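PDB 6M9M: AlkD2 from Streptococcus mutans, which is of uncharacterised function but binds inosine-5'-monophosphate and belongs to the HEAT-like repeat family of DNA glycosylases. Local coordinates for residues A[112-115]-A[121-124]. Sequence-based numbering, arbitrary orientation.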
ATOM      1  N   ASP A 112       7.150  -2.782   9.303  1.00  9.17           N
ATOM      2  CA  ASP A 112       7.600  -1.795  10.279  1.00 10.38           C
ATOM      3  C   ASP A 112       8.538  -0.779   9.638  1.00 10.73           C
ATOM      4  O   ASP A 112       8.487   0.413   9.954  1.00 12.80           O
ATOM      5  CB  ASP A 112       8.243  -2.520  11.468  1.00 11.02           C
ATOM      6  CG  ASP A 112       7.213  -3.286  12.294  1.00 12.93           C
ATOM      7  OD1 ASP A 112       6.028  -2.905  12.230  1.00 14.74           O
ATOM      8  OD2 ASP A 112       7.563  -4.263  12.990  1.00 14.50           O
ATOM      9  N   GLU A 113       9.401  -1.227   8.734  0.98 10.52           N
ATOM     10  CA  GLU A 113      10.293  -0.313   8.026  0.98 11.48           C
ATOM     11  C   GLU A 113       9.512   0.702   7.199  0.98 10.42           C
ATOM     12  O   GLU A 113       9.795   1.902   7.241  0.98 11.97           O
ATOM     13  CB  GLU A 113      11.219  -1.158   7.157  0.98 15.43           C
ATOM     14  CG  GLU A 113      12.201  -0.448   6.302  0.98 19.90           C
ATOM     15  CD  GLU A 113      13.116  -1.462   5.613  0.98 24.94           C
ATOM     16  OE1 GLU A 113      12.792  -1.898   4.493  0.98 27.82           O
ATOM     17  OE2 GLU A 113      14.132  -1.866   6.215  0.98 27.82           O
ATOM     18  N   TRP A 114       8.501   0.250   6.456  1.00  9.29           N
ATOM     19  CA  TRP A 114       7.731   1.187   5.642  1.00  9.30           C
ATOM     20  C   TRP A 114       6.943   2.160   6.515  1.00  8.93           C
ATOM     21  O   TRP A 114       6.848   3.347   6.190  1.00  9.15           O
ATOM     22  CB  TRP A 114       6.808   0.433   4.687  1.00  8.86           C
ATOM     23  CG  TRP A 114       7.490  -0.156   3.479  1.00  8.53           C
ATOM     24  CD1 TRP A 114       8.638  -0.898   3.439  1.00  8.66           C
ATOM     25  CD2 TRP A 114       7.053  -0.025   2.121  1.00  8.82           C
ATOM     26  NE1 TRP A 114       8.931  -1.246   2.143  1.00  8.83           N
ATOM     27  CE2 TRP A 114       7.975  -0.725   1.312  1.00  8.55           C
ATOM     28  CE3 TRP A 114       5.971   0.616   1.515  1.00  9.36           C
ATOM     29  CZ2 TRP A 114       7.844  -0.800  -0.074  1.00  8.99           C
ATOM     30  CZ3 TRP A 114       5.830   0.529   0.141  1.00  9.13           C
ATOM     31  CH2 TRP A 114       6.773  -0.161  -0.643  1.00  9.44           C
ATOM     32  N   LEU A 115       6.373   1.685   7.634  1.00  8.82           N
ATOM     33  CA  LEU A 115       5.614   2.571   8.509  1.00  9.22           C
ATOM     34  C   LEU A 115       6.485   3.650   9.150  1.00 10.17           C
ATOM     35  O   LEU A 115       5.955   4.696   9.547  1.00 11.03           O
ATOM     36  CB  LEU A 115       4.926   1.763   9.615  1.00  9.49           C
ATOM     37  CG  LEU A 115       3.816   0.811   9.209  1.00  9.72           C
ATOM     38  CD1 LEU A 115       3.447  -0.086  10.386  1.00 10.73           C
ATOM     39  CD2 LEU A 115       2.605   1.576   8.719  1.00 11.09           C
ATOM     40  N   HIS A 121       4.468   8.952   1.517  1.00  9.01           N
ATOM     41  CA  HIS A 121       3.811   8.021   0.607  1.00  8.88           C
ATOM     42  C   HIS A 121       4.185   6.578   0.910  1.00  9.01           C
ATOM     43  O   HIS A 121       3.377   5.674   0.683  1.00  9.58           O
ATOM     44  CB  HIS A 121       4.146   8.363  -0.839  1.00  9.98           C
ATOM     45  CG  HIS A 121       3.629   9.696  -1.276  1.00 11.74           C
ATOM     46  ND1 HIS A 121       4.412  10.825  -1.279  1.00 14.55           N
ATOM     47  CD2 HIS A 121       2.396  10.088  -1.681  1.00 12.70           C
ATOM     48  CE1 HIS A 121       3.690  11.854  -1.684  1.00 15.00           C
ATOM     49  NE2 HIS A 121       2.464  11.435  -1.933  1.00 14.00           N
ATOM     50  N   THR A 122       5.397   6.348   1.405  1.00  8.61           N
ATOM     51  CA  THR A 122       5.778   5.005   1.834  1.00  9.18           C
ATOM     52  C   THR A 122       4.952   4.582   3.042  1.00  8.30           C
ATOM     53  O   THR A 122       4.428   3.466   3.091  1.00  8.90           O
ATOM     54  CB  THR A 122       7.271   4.989   2.179  1.00  9.19           C
ATOM     55  OG1 THR A 122       8.039   5.477   1.064  1.00  9.62           O
ATOM     56  CG2 THR A 122       7.744   3.587   2.560  1.00  9.38           C
ATOM     57  N   ARG A 123       4.809   5.478   4.020  1.00  8.40           N
ATOM     58  CA  ARG A 123       4.033   5.159   5.213  1.00  8.63           C
ATOM     59  C   ARG A 123       2.576   4.897   4.856  1.00  9.15           C
ATOM     60  O   ARG A 123       1.976   3.930   5.343  1.00  9.50           O
ATOM     61  CB  ARG A 123       4.133   6.315   6.215  1.00  8.58           C
ATOM     62  CG  ARG A 123       5.559   6.625   6.654  1.00  9.21           C
ATOM     63  CD  ARG A 123       5.645   7.479   7.898  1.00 10.05           C
ATOM     64  NE  ARG A 123       5.033   8.797   7.799  1.00 10.30           N
ATOM     65  CZ  ARG A 123       5.604   9.860   7.248  1.00 10.65           C
ATOM     66  NH1 ARG A 123       6.797   9.759   6.663  1.00 10.76           N
ATOM     67  NH2 ARG A 123       4.969  11.013   7.263  1.00 11.28           N
ATOM     68  N   ARG A 124       2.002   5.730   3.977  1.00  8.47           N
ATOM     69  CA  ARG A 124       0.603   5.559   3.597  1.00  8.58           C
ATOM     70  C   ARG A 124       0.406   4.291   2.778  1.00  8.62           C
ATOM     71  O   ARG A 124      -0.623   3.627   2.907  1.00  9.39           O
ATOM     72  CB  ARG A 124       0.108   6.792   2.829  1.00  9.01           C
ATOM     73  CG  ARG A 124      -1.409   6.874   2.630  1.00  9.66           C
ATOM     74  CD  ARG A 124      -1.858   6.215   1.332  1.00 10.28           C
ATOM     75  NE  ARG A 124      -3.263   6.505   1.071  1.00 11.48           N
ATOM     76  CZ  ARG A 124      -3.951   6.039   0.032  1.00 11.88           C
ATOM     77  NH1 ARG A 124      -3.360   5.241  -0.840  1.00 11.55           N
ATOM     78  NH2 ARG A 124      -5.228   6.358  -0.121  1.00 12.75           N
TER
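W114 lays one face of its indole against the methyl of T122, whose CG2 sits 3.3 Å above the ring plane, shifted toward the rim and 3.6 Å from CE3 of W114. The two side chains cross at about a right angle. The carbonyl oxygen of T122 lies at the ring edge, near its plane, 3.6 Å from CE3 of W114. A large flat ring suits this place because it can bridge several helices: besides A125 and A126 of helix 120-129, it reaches F95 of helix 85-102 and L72, M75 and R76 of helix 69-79. Threonine serves both demands made on it. With CG2 anti to the backbone N, the methyl is directed onto the indole, while OG1 is hydrogen-bonded to the carbonyl of R76. R123 CA makes a CA-H...O contact with W114 O at 3.5 Å, and R123 CD passes 3.2 Å from L115 O. Arginine suits this position because its aliphatic part can pass over the carbonyl end of helix 108-115 while its guanidinium pairs through NE with D156 in a salt bridge and through NH1 with S117 O. L115, compact and branched, leaves the backbone pointing away from 121-124, yet its end packs on A126 and T127 further along the same helix, and on L153. No hydrogen bond joins the segments; side-chain packing of consecutive helices across a short loop is consistent with a HEAT-like repeat fold.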